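Local coordinates for RimK-related lysine biosynthesis protein (Thermococcus kodakarensis, PDB 5K2M), which probably catalyses the ATP- and magnesium-dependent ligation of an amino acid during amino-acid biosynthesis, as an ATP-grasp enzyme of the LysX subfamily, at residues A[173-181]-A[214-225]; A[42-50]-A[263-271]. All coordinates share one frame; numbering follows the deposited sequence.

Contact 1: residues A[173-181]-A[214-225]. With PO4 (phosphate ion), chain P.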
ATOM      1  N   ARG A 173      45.986  36.925  13.849  1.00 41.31           N
ATOM      2  CA  ARG A 173      44.687  36.710  13.271  1.00 40.91           C
ATOM      3  C   ARG A 173      44.574  37.559  12.013  1.00 39.91           C
ATOM      4  O   ARG A 173      44.604  38.776  12.098  1.00 38.35           O
ATOM      5  CB  ARG A 173      43.628  37.105  14.290  1.00 43.15           C
ATOM      6  CG  ARG A 173      42.241  37.239  13.713  1.00 47.78           C
ATOM      7  CD  ARG A 173      41.744  35.922  13.136  1.00 51.12           C
ATOM      8  NE  ARG A 173      40.313  35.848  13.386  1.00 58.47           N
ATOM      9  CZ  ARG A 173      39.675  34.935  14.105  1.00 56.53           C
ATOM     10  NH1 ARG A 173      40.285  33.896  14.660  1.00 53.67           N
ATOM     11  NH2 ARG A 173      38.365  35.056  14.215  1.00 64.97           N
ATOM     12  N   SER A 174      44.435  36.912  10.857  1.00 39.20           N
ATOM     13  CA  SER A 174      44.296  37.616   9.588  1.00 40.20           C
ATOM     14  C   SER A 174      42.969  37.290   8.914  1.00 39.92           C
ATOM     15  O   SER A 174      42.281  36.337   9.291  1.00 39.02           O
ATOM     16  CB  SER A 174      45.457  37.280   8.651  1.00 41.29           C
ATOM     17  OG  SER A 174      45.452  35.906   8.310  1.00 42.24           O
ATOM     18  N   TYR A 175      42.616  38.096   7.916  1.00 38.68           N
ATOM     19  CA  TYR A 175      41.334  37.988   7.240  1.00 37.53           C
ATOM     20  C   TYR A 175      41.556  38.013   5.743  1.00 39.47           C
ATOM     21  O   TYR A 175      42.280  38.868   5.245  1.00 39.49           O
ATOM     22  CB  TYR A 175      40.430  39.140   7.666  1.00 38.15           C
ATOM     23  CG  TYR A 175      40.089  39.125   9.132  1.00 38.34           C
ATOM     24  CD1 TYR A 175      40.953  39.685  10.078  1.00 37.88           C
ATOM     25  CD2 TYR A 175      38.908  38.544   9.579  1.00 38.00           C
ATOM     26  CE1 TYR A 175      40.645  39.664  11.428  1.00 39.09           C
ATOM     27  CE2 TYR A 175      38.591  38.515  10.927  1.00 38.74           C
ATOM     28  CZ  TYR A 175      39.458  39.070  11.844  1.00 38.00           C
ATOM     29  OH  TYR A 175      39.125  39.033  13.167  1.00 39.63           O
ATOM     30  N   VAL A 176      40.952  37.051   5.048  1.00 40.85           N
ATOM     31  CA  VAL A 176      40.982  36.957   3.608  1.00 41.76           C
ATOM     32  C   VAL A 176      39.573  36.680   3.125  1.00 43.13           C
ATOM     33  O   VAL A 176      38.935  35.694   3.523  1.00 38.28           O
ATOM     34  CB  VAL A 176      41.917  35.840   3.112  1.00 43.74           C
ATOM     35  CG1 VAL A 176      41.907  35.756   1.586  1.00 44.37           C
ATOM     36  CG2 VAL A 176      43.338  36.085   3.597  1.00 44.08           C
ATOM     37  N   ILE A 177      39.098  37.568   2.256  1.00 44.63           N
ATOM     38  CA  ILE A 177      37.728  37.546   1.764  1.00 44.77           C
ATOM     39  C   ILE A 177      37.791  37.499   0.241  1.00 44.93           C
ATOM     40  O   ILE A 177      38.278  38.431  -0.384  1.00 43.46           O
ATOM     41  CB  ILE A 177      36.951  38.774   2.265  1.00 44.99           C
ATOM     42  CG1 ILE A 177      36.845  38.696   3.797  1.00 44.95           C
ATOM     43  CG2 ILE A 177      35.576  38.837   1.607  1.00 45.89           C
ATOM     44  CD1 ILE A 177      36.036  39.789   4.474  1.00 45.22           C
ATOM     45  N   GLY A 178      37.347  36.382  -0.335  1.00 45.41           N
ATOM     46  CA  GLY A 178      37.337  36.192  -1.786  1.00 46.26           C
ATOM     47  C   GLY A 178      38.709  36.241  -2.441  1.00 46.35           C
ATOM     48  O   GLY A 178      38.820  36.588  -3.612  1.00 45.45           O
ATOM     49  N   GLY A 179      39.753  35.894  -1.688  1.00 46.29           N
ATOM     50  CA  GLY A 179      41.124  35.936  -2.194  1.00 47.52           C
ATOM     51  C   GLY A 179      41.872  37.210  -1.844  1.00 49.01           C
ATOM     52  O   GLY A 179      43.078  37.291  -2.033  1.00 52.94           O
ATOM     53  N   GLU A 180      41.170  38.207  -1.326  1.00 50.11           N
ATOM     54  CA  GLU A 180      41.783  39.480  -0.991  1.00 52.09           C
ATOM     55  C   GLU A 180      42.122  39.523   0.491  1.00 48.88           C
ATOM     56  O   GLU A 180      41.230  39.432   1.341  1.00 46.20           O
ATOM     57  CB  GLU A 180      40.825  40.633  -1.339  1.00 55.88           C
ATOM     58  CG  GLU A 180      41.395  42.035  -1.122  1.00 60.34           C
ATOM     59  CD  GLU A 180      40.324  43.121  -1.073  1.00 63.86           C
ATOM     60  OE1 GLU A 180      39.231  42.916  -1.633  1.00 62.88           O
ATOM     61  OE2 GLU A 180      40.577  44.192  -0.467  1.00 69.52           O
ATOM     62  N   PHE A 181      43.410  39.662   0.799  1.00 48.22           N
ATOM     63  CA  PHE A 181      43.846  39.948   2.165  1.00 47.22           C
ATOM     64  C   PHE A 181      43.218  41.264   2.601  1.00 47.00           C
ATOM     65  O   PHE A 181      43.326  42.258   1.891  1.00 46.77           O
ATOM     66  CB  PHE A 181      45.371  40.045   2.216  1.00 46.55           C
ATOM     67  CG  PHE A 181      45.918  40.416   3.567  1.00 45.58           C
ATOM     68  CD1 PHE A 181      46.083  39.456   4.548  1.00 45.22           C
ATOM     69  CD2 PHE A 181      46.274  41.726   3.853  1.00 45.83           C
ATOM     70  CE1 PHE A 181      46.600  39.792   5.792  1.00 45.62           C
ATOM     71  CE2 PHE A 181      46.787  42.072   5.091  1.00 46.39           C
ATOM     72  CZ  PHE A 181      46.959  41.103   6.061  1.00 46.38           C
ATOM     73  N   SER A 214      48.623  34.059   4.510  1.00 44.88           N
ATOM     74  CA  SER A 214      47.172  34.129   4.688  1.00 42.55           C
ATOM     75  C   SER A 214      46.424  33.850   3.383  1.00 44.51           C
ATOM     76  O   SER A 214      45.458  33.074   3.374  1.00 42.28           O
ATOM     77  CB  SER A 214      46.764  35.490   5.234  1.00 42.05           C
ATOM     78  OG  SER A 214      47.274  35.670   6.542  1.00 41.07           O
ATOM     79  N   VAL A 215      46.875  34.467   2.287  1.00 45.62           N
ATOM     80  CA  VAL A 215      46.237  34.261   0.988  1.00 45.79           C
ATOM     81  C   VAL A 215      46.365  32.796   0.557  1.00 46.05           C
ATOM     82  O   VAL A 215      45.406  32.207   0.065  1.00 44.39           O
ATOM     83  CB  VAL A 215      46.811  35.204  -0.108  1.00 47.57           C
ATOM     84  CG1 VAL A 215      46.289  34.832  -1.492  1.00 47.89           C
ATOM     85  CG2 VAL A 215      46.455  36.657   0.183  1.00 48.80           C
ATOM     86  N   LYS A 216      47.544  32.213   0.753  1.00 48.80           N
ATOM     87  CA  LYS A 216      47.780  30.807   0.404  1.00 50.29           C
ATOM     88  C   LYS A 216      46.902  29.864   1.222  1.00 47.32           C
ATOM     89  O   LYS A 216      46.385  28.885   0.694  1.00 46.05           O
ATOM     90  CB  LYS A 216      49.254  30.430   0.587  1.00 52.89           C
ATOM     91  CG  LYS A 216      50.150  30.773  -0.598  1.00 56.71           C
ATOM     92  CD  LYS A 216      51.616  30.628  -0.208  1.00 61.09           C
ATOM     93  CE  LYS A 216      52.548  30.596  -1.412  1.00 65.92           C
ATOM     94  NZ  LYS A 216      52.604  29.233  -2.019  1.00 68.04           N
ATOM     95  N   ALA A 217      46.739  30.158   2.509  1.00 45.77           N
ATOM     96  CA  ALA A 217      45.841  29.382   3.357  1.00 43.43           C
ATOM     97  C   ALA A 217      44.413  29.457   2.824  1.00 43.89           C
ATOM     98  O   ALA A 217      43.713  28.448   2.764  1.00 43.10           O
ATOM     99  CB  ALA A 217      45.894  29.884   4.790  1.00 42.10           C
ATOM    100  N   TRP A 218      43.982  30.656   2.441  1.00 42.76           N
ATOM    101  CA  TRP A 218      42.657  30.835   1.853  1.00 42.74           C
ATOM    102  C   TRP A 218      42.496  30.046   0.549  1.00 43.78           C
ATOM    103  O   TRP A 218      41.421  29.502   0.285  1.00 40.50           O
ATOM    104  CB  TRP A 218      42.382  32.322   1.598  1.00 43.00           C
ATOM    105  CG  TRP A 218      41.036  32.588   0.982  1.00 43.39           C
ATOM    106  CD1 TRP A 218      39.915  32.974   1.632  1.00 43.35           C
ATOM    107  CD2 TRP A 218      40.681  32.487  -0.403  1.00 44.87           C
ATOM    108  NE1 TRP A 218      38.881  33.123   0.748  1.00 43.40           N
ATOM    109  CE2 TRP A 218      39.319  32.810  -0.508  1.00 44.39           C
ATOM    110  CE3 TRP A 218      41.381  32.143  -1.565  1.00 46.30           C
ATOM    111  CZ2 TRP A 218      38.635  32.816  -1.733  1.00 44.91           C
ATOM    112  CZ3 TRP A 218      40.701  32.147  -2.781  1.00 47.30           C
ATOM    113  CH2 TRP A 218      39.343  32.485  -2.850  1.00 45.29           C
ATOM    114  N   GLU A 219      43.559  30.010  -0.266  1.00 44.61           N
ATOM    115  CA  GLU A 219      43.555  29.308  -1.562  1.00 45.66           C
ATOM    116  C   GLU A 219      43.469  27.787  -1.407  1.00 44.42           C
ATOM    117  O   GLU A 219      42.981  27.099  -2.298  1.00 44.68           O
ATOM    118  CB  GLU A 219      44.773  29.723  -2.422  1.00 47.33           C
ATOM    119  CG  GLU A 219      44.580  31.114  -3.020  1.00 50.75           C
ATOM    120  CD  GLU A 219      45.804  31.732  -3.681  1.00 54.67           C
ATOM    121  OE1 GLU A 219      46.937  31.216  -3.554  1.00 58.29           O
ATOM    122  OE2 GLU A 219      45.615  32.782  -4.326  1.00 58.86           O
ATOM    123  N   ALA A 220      43.912  27.269  -0.270  1.00 42.98           N
ATOM    124  CA  ALA A 220      43.643  25.873   0.073  1.00 44.40           C
ATOM    125  C   ALA A 220      42.143  25.535   0.068  1.00 44.66           C
ATOM    126  O   ALA A 220      41.770  24.404  -0.210  1.00 43.45           O
ATOM    127  CB  ALA A 220      44.241  25.533   1.430  1.00 44.18           C
ATOM    128  N   PHE A 221      41.301  26.520   0.391  1.00 43.59           N
ATOM    129  CA  PHE A 221      39.857  26.365   0.389  1.00 43.49           C
ATOM    130  C   PHE A 221      39.206  26.878  -0.896  1.00 44.42           C
ATOM    131  O   PHE A 221      38.284  26.245  -1.409  1.00 44.32           O
ATOM    132  CB  PHE A 221      39.268  27.027   1.648  1.00 42.46           C
ATOM    133  CG  PHE A 221      39.706  26.339   2.907  1.00 42.57           C
ATOM    134  CD1 PHE A 221      39.013  25.234   3.381  1.00 41.59           C
ATOM    135  CD2 PHE A 221      40.876  26.720   3.549  1.00 42.01           C
ATOM    136  CE1 PHE A 221      39.446  24.549   4.506  1.00 41.35           C
ATOM    137  CE2 PHE A 221      41.312  26.044   4.674  1.00 42.30           C
ATOM    138  CZ  PHE A 221      40.587  24.958   5.159  1.00 42.32           C
ATOM    139  N   GLY A 222      39.664  28.023  -1.395  1.00 44.17           N
ATOM    140  CA  GLY A 222      39.258  28.509  -2.716  1.00 45.65           C
ATOM    141  C   GLY A 222      37.954  29.285  -2.782  1.00 46.34           C
ATOM    142  O   GLY A 222      37.472  29.592  -3.868  1.00 49.57           O
ATOM    143  N   GLU A 223      37.380  29.621  -1.633  1.00 45.06           N
ATOM    144  CA  GLU A 223      36.143  30.390  -1.604  1.00 45.01           C
ATOM    145  C   GLU A 223      35.973  31.042  -0.252  1.00 44.06           C
ATOM    146  O   GLU A 223      36.638  30.671   0.722  1.00 42.38           O
ATOM    147  CB  GLU A 223      34.924  29.486  -1.866  1.00 46.42           C
ATOM    148  CG  GLU A 223      34.831  28.281  -0.938  1.00 47.78           C
ATOM    149  CD  GLU A 223      33.485  27.557  -0.990  1.00 52.04           C
ATOM    150  OE1 GLU A 223      33.475  26.330  -1.203  1.00 58.74           O
ATOM    151  OE2 GLU A 223      32.428  28.187  -0.788  1.00 54.77           O
ATOM    152  N   GLY A 224      35.070  32.013  -0.209  1.00 43.04           N
ATOM    153  CA  GLY A 224      34.510  32.497   1.046  1.00 42.58           C
ATOM    154  C   GLY A 224      35.294  33.562   1.778  1.00 41.91           C
ATOM    155  O   GLY A 224      36.239  34.149   1.250  1.00 39.50           O
ATOM    156  N   ALA A 225      34.851  33.816   3.007  1.00 40.20           N
ATOM    157  CA  ALA A 225      35.441  34.809   3.877  1.00 39.28           C
ATOM    158  C   ALA A 225      35.956  34.078   5.103  1.00 39.46           C
ATOM    159  O   ALA A 225      35.179  33.450   5.811  1.00 38.30           O
ATOM    160  CB  ALA A 225      34.395  35.810   4.266  1.00 38.61           C
TER
HETATM  161  P   PO4 P 302      38.435  31.614  17.066  1.00 39.49           P
HETATM  162  O1  PO4 P 302      39.945  31.624  17.074  1.00 40.05           O
HETATM  163  O2  PO4 P 302      37.865  32.223  18.339  1.00 43.35           O
HETATM  164  O3  PO4 P 302      37.976  32.426  15.881  1.00 43.04           O
HETATM  165  O4  PO4 P 302      37.922  30.208  16.981  1.00 44.32           O
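A beta-hairpin whose type I' turn runs from Ile177 to Glu180 leans on Trp218 of helix 208-219, a worked example of how an ATP-grasp sheet is covered on one side. Gly179 lies flat on the indole: its CA stands 3.7 Å from the centroid of the Trp218 six-membered ring and 4° off the ring normal, a CH-pi contact over the face. The ring's opposite face is covered by the backbone of Gly222 and Glu223, which leaves the indole sandwiched between the hairpin turn and the chain leaving the helix. Its rotation is fixed by Trp218 NE1, which donates in the ring plane to Gly224 O at 2.9 Å. That same oxygen takes a nearly straight bond from Gly178 N (3.0 Å), the two donors arriving from opposite faces of the carbonyl plane. Further back along strand 170-177, Val176 swings CG1 anti to its own backbone N (chi1 179°), laying this methyl over the indole face 3.3 Å from Trp218 CG, while CG2 rests against Ser214. The helix packs across strand 170-177, one of the inner strands of the antiparallel sheet of the RimK-like ATP-grasp domain. Ser174 OG donates to Ser214 OG, at a modelled 2.5 Å that is unusually short and doubtful in its exact value, and Ser214 in turn bonds to Val210 O within the helix. On the other face of the sheet, Arg173 meets a phosphate, probably from the crystallisation liquor, with Arg173 NH1 3.0 Å from phosphate O3; NH1 also forms a salt bridge with Asp229, a magnesium ligand.

Contact 2: residues A[42-50]-A[263-271]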
ATOM      1  N   ASP A  42      12.560  35.085  -0.882  1.00 48.79           N
ATOM      2  CA  ASP A  42      12.900  35.919  -2.042  1.00 51.00           C
ATOM      3  C   ASP A  42      14.181  36.664  -1.687  1.00 48.68           C
ATOM      4  O   ASP A  42      14.155  37.768  -1.147  1.00 50.65           O
ATOM      5  CB  ASP A  42      11.746  36.882  -2.340  1.00 53.85           C
ATOM      6  CG  ASP A  42      11.990  37.776  -3.570  1.00 58.68           C
ATOM      7  OD1 ASP A  42      12.844  37.458  -4.429  1.00 60.49           O
ATOM      8  OD2 ASP A  42      11.287  38.808  -3.673  1.00 60.88           O
ATOM      9  N   LEU A  43      15.306  36.034  -1.987  1.00 46.49           N
ATOM     10  CA  LEU A  43      16.602  36.494  -1.530  1.00 44.63           C
ATOM     11  C   LEU A  43      17.622  36.154  -2.586  1.00 43.77           C
ATOM     12  O   LEU A  43      17.587  35.065  -3.156  1.00 44.26           O
ATOM     13  CB  LEU A  43      16.981  35.755  -0.240  1.00 44.45           C
ATOM     14  CG  LEU A  43      16.748  36.292   1.178  1.00 45.63           C
ATOM     15  CD1 LEU A  43      15.722  37.384   1.330  1.00 45.88           C
ATOM     16  CD2 LEU A  43      16.424  35.127   2.116  1.00 47.52           C
ATOM     17  N   ASP A  44      18.540  37.078  -2.833  1.00 44.10           N
ATOM     18  CA  ASP A  44      19.581  36.873  -3.827  1.00 45.92           C
ATOM     19  C   ASP A  44      20.843  36.284  -3.206  1.00 44.09           C
ATOM     20  O   ASP A  44      21.641  35.662  -3.896  1.00 44.19           O
ATOM     21  CB  ASP A  44      19.876  38.184  -4.545  1.00 46.43           C
ATOM     22  CG  ASP A  44      18.665  38.701  -5.312  1.00 47.80           C
ATOM     23  OD1 ASP A  44      18.233  38.016  -6.263  1.00 51.04           O
ATOM     24  OD2 ASP A  44      18.136  39.770  -4.959  1.00 46.97           O
ATOM     25  N   VAL A  45      21.012  36.488  -1.905  1.00 44.54           N
ATOM     26  CA  VAL A  45      22.121  35.915  -1.160  1.00 41.98           C
ATOM     27  C   VAL A  45      21.792  35.998   0.323  1.00 41.79           C
ATOM     28  O   VAL A  45      21.042  36.883   0.742  1.00 39.91           O
ATOM     29  CB  VAL A  45      23.459  36.630  -1.486  1.00 43.12           C
ATOM     30  CG1 VAL A  45      23.414  38.112  -1.137  1.00 43.14           C
ATOM     31  CG2 VAL A  45      24.630  35.957  -0.786  1.00 41.86           C
ATOM     32  N   VAL A  46      22.322  35.055   1.104  1.00 38.64           N
ATOM     33  CA  VAL A  46      22.233  35.134   2.557  1.00 39.72           C
ATOM     34  C   VAL A  46      23.626  35.135   3.165  1.00 38.26           C
ATOM     35  O   VAL A  46      24.464  34.312   2.814  1.00 39.04           O
ATOM     36  CB  VAL A  46      21.438  33.967   3.154  1.00 38.70           C
ATOM     37  CG1 VAL A  46      21.448  34.039   4.674  1.00 39.42           C
ATOM     38  CG2 VAL A  46      20.020  33.997   2.632  1.00 39.71           C
ATOM     39  N   ILE A  47      23.849  36.074   4.075  1.00 38.23           N
ATOM     40  CA  ILE A  47      25.075  36.157   4.853  1.00 37.96           C
ATOM     41  C   ILE A  47      24.821  35.421   6.159  1.00 38.18           C
ATOM     42  O   ILE A  47      23.996  35.836   6.969  1.00 39.58           O
ATOM     43  CB  ILE A  47      25.475  37.622   5.101  1.00 38.35           C
ATOM     44  CG1 ILE A  47      25.798  38.292   3.759  1.00 40.04           C
ATOM     45  CG2 ILE A  47      26.682  37.711   6.020  1.00 38.24           C
ATOM     46  CD1 ILE A  47      25.865  39.806   3.817  1.00 41.18           C
ATOM     47  N   ILE A  48      25.526  34.316   6.340  1.00 38.28           N
ATOM     48  CA  ILE A  48      25.285  33.395   7.451  1.00 38.62           C
ATOM     49  C   ILE A  48      26.060  33.854   8.689  1.00 39.53           C
ATOM     50  O   ILE A  48      27.290  33.823   8.688  1.00 39.20           O
ATOM     51  CB  ILE A  48      25.720  31.973   7.058  1.00 37.59           C
ATOM     52  CG1 ILE A  48      24.928  31.489   5.838  1.00 38.18           C
ATOM     53  CG2 ILE A  48      25.547  30.997   8.228  1.00 39.27           C
ATOM     54  CD1 ILE A  48      23.466  31.181   6.099  1.00 37.54           C
ATOM     55  N   ARG A  49      25.346  34.276   9.736  1.00 39.49           N
ATOM     56  CA  ARG A  49      25.995  34.811  10.936  1.00 39.71           C
ATOM     57  C   ARG A  49      25.519  34.186  12.263  1.00 41.12           C
ATOM     58  O   ARG A  49      25.759  34.765  13.326  1.00 41.44           O
ATOM     59  CB  ARG A  49      25.835  36.330  10.988  1.00 38.93           C
ATOM     60  CG  ARG A  49      26.444  37.064   9.802  1.00 40.76           C
ATOM     61  CD  ARG A  49      27.961  36.933   9.762  1.00 40.23           C
ATOM     62  NE  ARG A  49      28.562  37.446  10.986  1.00 40.98           N
ATOM     63  CZ  ARG A  49      29.870  37.524  11.215  1.00 42.98           C
ATOM     64  NH1 ARG A  49      30.297  38.005  12.377  1.00 43.76           N
ATOM     65  NH2 ARG A  49      30.752  37.139  10.294  1.00 43.20           N
ATOM     66  N   ASN A  50      24.908  32.999  12.209  1.00 39.29           N
ATOM     67  CA  ASN A  50      24.423  32.324  13.422  1.00 39.90           C
ATOM     68  C   ASN A  50      25.608  32.083  14.389  1.00 40.31           C
ATOM     69  O   ASN A  50      26.671  31.660  13.951  1.00 39.38           O
ATOM     70  CB  ASN A  50      23.782  30.959  13.109  1.00 41.49           C
ATOM     71  CG  ASN A  50      22.688  31.005  12.036  1.00 42.38           C
ATOM     72  OD1 ASN A  50      21.554  30.597  12.288  1.00 48.33           O
ATOM     73  ND2 ASN A  50      23.036  31.416  10.831  1.00 39.28           N
ATOM     74  N   LEU A 263      32.938  41.871   3.450  1.00 43.50           N
ATOM     75  CA  LEU A 263      32.129  40.669   3.524  1.00 44.08           C
ATOM     76  C   LEU A 263      30.854  40.843   2.688  1.00 42.96           C
ATOM     77  O   LEU A 263      30.454  39.938   1.952  1.00 40.51           O
ATOM     78  CB  LEU A 263      31.791  40.344   4.986  1.00 46.37           C
ATOM     79  CG  LEU A 263      30.869  39.161   5.280  1.00 46.89           C
ATOM     80  CD1 LEU A 263      31.544  37.859   4.903  1.00 48.24           C
ATOM     81  CD2 LEU A 263      30.475  39.140   6.747  1.00 47.74           C
ATOM     82  N   VAL A 264      30.228  42.008   2.804  1.00 42.94           N
ATOM     83  CA  VAL A 264      29.019  42.312   2.037  1.00 42.77           C
ATOM     84  C   VAL A 264      29.309  42.430   0.531  1.00 44.15           C
ATOM     85  O   VAL A 264      28.520  41.947  -0.286  1.00 43.94           O
ATOM     86  CB  VAL A 264      28.328  43.580   2.564  1.00 42.31           C
ATOM     87  CG1 VAL A 264      27.235  44.042   1.619  1.00 42.68           C
ATOM     88  CG2 VAL A 264      27.742  43.317   3.947  1.00 42.48           C
ATOM     89  N   GLU A 265      30.432  43.050   0.169  1.00 43.86           N
ATOM     90  CA  GLU A 265      30.827  43.160  -1.246  1.00 45.82           C
ATOM     91  C   GLU A 265      31.021  41.783  -1.870  1.00 44.46           C
ATOM     92  O   GLU A 265      30.622  41.538  -2.998  1.00 44.50           O
ATOM     93  CB  GLU A 265      32.107  43.991  -1.403  1.00 48.22           C
ATOM     94  CG  GLU A 265      31.910  45.480  -1.142  1.00 53.01           C
ATOM     95  CD  GLU A 265      33.212  46.268  -1.035  1.00 57.33           C
ATOM     96  OE1 GLU A 265      34.290  45.735  -1.381  1.00 59.87           O
ATOM     97  OE2 GLU A 265      33.151  47.440  -0.606  1.00 61.74           O
ATOM     98  N   TYR A 266      31.621  40.874  -1.117  1.00 42.87           N
ATOM     99  CA  TYR A 266      31.758  39.514  -1.563  1.00 42.54           C
ATOM    100  C   TYR A 266      30.387  38.853  -1.702  1.00 43.73           C
ATOM    101  O   TYR A 266      30.105  38.209  -2.708  1.00 43.88           O
ATOM    102  CB  TYR A 266      32.622  38.739  -0.587  1.00 43.09           C
ATOM    103  CG  TYR A 266      32.824  37.319  -1.007  1.00 43.27           C
ATOM    104  CD1 TYR A 266      33.626  37.014  -2.088  1.00 43.79           C
ATOM    105  CD2 TYR A 266      32.209  36.283  -0.337  1.00 42.46           C
ATOM    106  CE1 TYR A 266      33.809  35.717  -2.499  1.00 44.33           C
ATOM    107  CE2 TYR A 266      32.391  34.973  -0.738  1.00 43.22           C
ATOM    108  CZ  TYR A 266      33.202  34.703  -1.814  1.00 42.91           C
ATOM    109  OH  TYR A 266      33.401  33.425  -2.229  1.00 43.66           O
ATOM    110  N   ALA A 267      29.530  39.020  -0.695  1.00 44.03           N
ATOM    111  CA  ALA A 267      28.164  38.532  -0.786  1.00 43.19           C
ATOM    112  C   ALA A 267      27.467  39.080  -2.031  1.00 43.24           C
ATOM    113  O   ALA A 267      26.782  38.328  -2.719  1.00 41.50           O
ATOM    114  CB  ALA A 267      27.371  38.888   0.458  1.00 43.66           C
ATOM    115  N   VAL A 268      27.630  40.366  -2.336  1.00 44.27           N
ATOM    116  CA  VAL A 268      26.974  40.890  -3.535  1.00 47.40           C
ATOM    117  C   VAL A 268      27.558  40.251  -4.806  1.00 47.35           C
ATOM    118  O   VAL A 268      26.811  39.941  -5.731  1.00 46.48           O
ATOM    119  CB  VAL A 268      26.895  42.444  -3.640  1.00 50.10           C
ATOM    120  CG1 VAL A 268      26.502  43.082  -2.312  1.00 48.20           C
ATOM    121  CG2 VAL A 268      28.173  43.058  -4.189  1.00 54.42           C
ATOM    122  N   GLU A 269      28.873  40.027  -4.841  1.00 46.76           N
ATOM    123  CA  GLU A 269      29.473  39.288  -5.957  1.00 48.98           C
ATOM    124  C   GLU A 269      28.897  37.872  -6.101  1.00 48.21           C
ATOM    125  O   GLU A 269      28.616  37.459  -7.220  1.00 45.08           O
ATOM    126  CB  GLU A 269      31.005  39.228  -5.856  1.00 52.14           C
ATOM    127  CG  GLU A 269      31.717  40.551  -6.096  1.00 55.91           C
ATOM    128  CD  GLU A 269      31.358  41.179  -7.440  1.00 57.86           C
ATOM    129  OE1 GLU A 269      31.393  40.459  -8.456  1.00 57.91           O
ATOM    130  OE2 GLU A 269      31.014  42.384  -7.477  1.00 60.35           O
ATOM    131  N   VAL A 270      28.697  37.132  -5.003  1.00 48.26           N
ATOM    132  CA  VAL A 270      28.129  35.768  -5.142  1.00 49.04           C
ATOM    133  C   VAL A 270      26.659  35.778  -5.592  1.00 48.52           C
ATOM    134  O   VAL A 270      26.237  34.892  -6.323  1.00 48.41           O
ATOM    135  CB  VAL A 270      28.317  34.818  -3.910  1.00 48.93           C
ATOM    136  CG1 VAL A 270      29.667  35.014  -3.234  1.00 49.30           C
ATOM    137  CG2 VAL A 270      27.188  34.940  -2.917  1.00 50.97           C
ATOM    138  N   ALA A 271      25.902  36.789  -5.178  1.00 48.92           N
ATOM    139  CA  ALA A 271      24.509  36.975  -5.623  1.00 49.52           C
ATOM    140  C   ALA A 271      24.364  37.058  -7.145  1.00 52.04           C
ATOM    141  O   ALA A 271      23.410  36.528  -7.703  1.00 53.52           O
ATOM    142  CB  ALA A 271      23.925  38.233  -4.995  1.00 47.90           C
TER
HETATM  143  O   HOH W   1      21.516  34.838  -6.424  1.00 49.64           O
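Val45 and Ile47 press against the face of helix 259-272 that presents Leu263, Ala267 and Ala271 to strand 45-49, flanked by Val264 and Val270, showing how a strand and a helix can be joined mainly by apolar side chains. Packing is tightest around Val45. Its CG2 methyl meets Val270 CG2 at 3.5 Å, closer than usual for two carbons, and the two side chains cross at about a right angle. With chi1 at 60°, Val45 tucks CG1 between its own backbone N and carbonyl carbon, and that methyl sits near both Ala267 O and Ala271 CB. Two residues on, Ile47 spreads its branches over one face of the helix: CG1 lies 3.7 Å from Ala267 CB, CD1 runs on to Val264 CG2, and CG2 turns to Leu263 CD2. Ala267, with nothing beyond CB, allows the isoleucine to come this near the helix backbone. The ends of the contact are looser. Arg49 only skirts Leu263, its NH2 4.1 Å from Leu263 CD2, because the bent arginine chain is directed to polar partners, NE to Glu14 and NH1 to Met246 O. At the other end, where Asp44 and Ala271 are partly exposed, a water bridges the backbones, donating at 2.7 Å to Asp44 O and at 2.8 Å to Ala271 O. Ala271 CA also makes a CA-H...O contact with Asp44 O. Helix 53-65 packs on Ile48, from the side of the strand that faces away from helix 259-272. A parallel sheet of strand order 2-1-3-4 covered by helices on both faces, here including one contributed by the C-terminus of the chain, is characteristic of the Rossmann-like N-terminal domain of ATP-grasp enzymes.

Overall arrangement
Contacts 1 and 2 lie side by side, their centres about 17 Å apart, and helix 259-272 belongs to both neighbourhoods. Tyr266 OH probably accepts a hydrogen bond from Gly224 N (3.0 Å), and Tyr266 CE1 packs on Gly178 CA at 3.6 Å. Leu263, which meets strand 45-49, also reaches Ala225, Leu263 CD1 to Ala225 CB at 3.6 Å. The helix therefore joins the parallel N-terminal sheet to the antiparallel ATP-grasp sheet. Neither contact lies in the active site: the side chain of Ser174 in contact 1 is about 11 Å from a bound magnesium ion and about 12 Å from ADP, and that of Arg49 in contact 2 is about 12 Å from a magnesium ion.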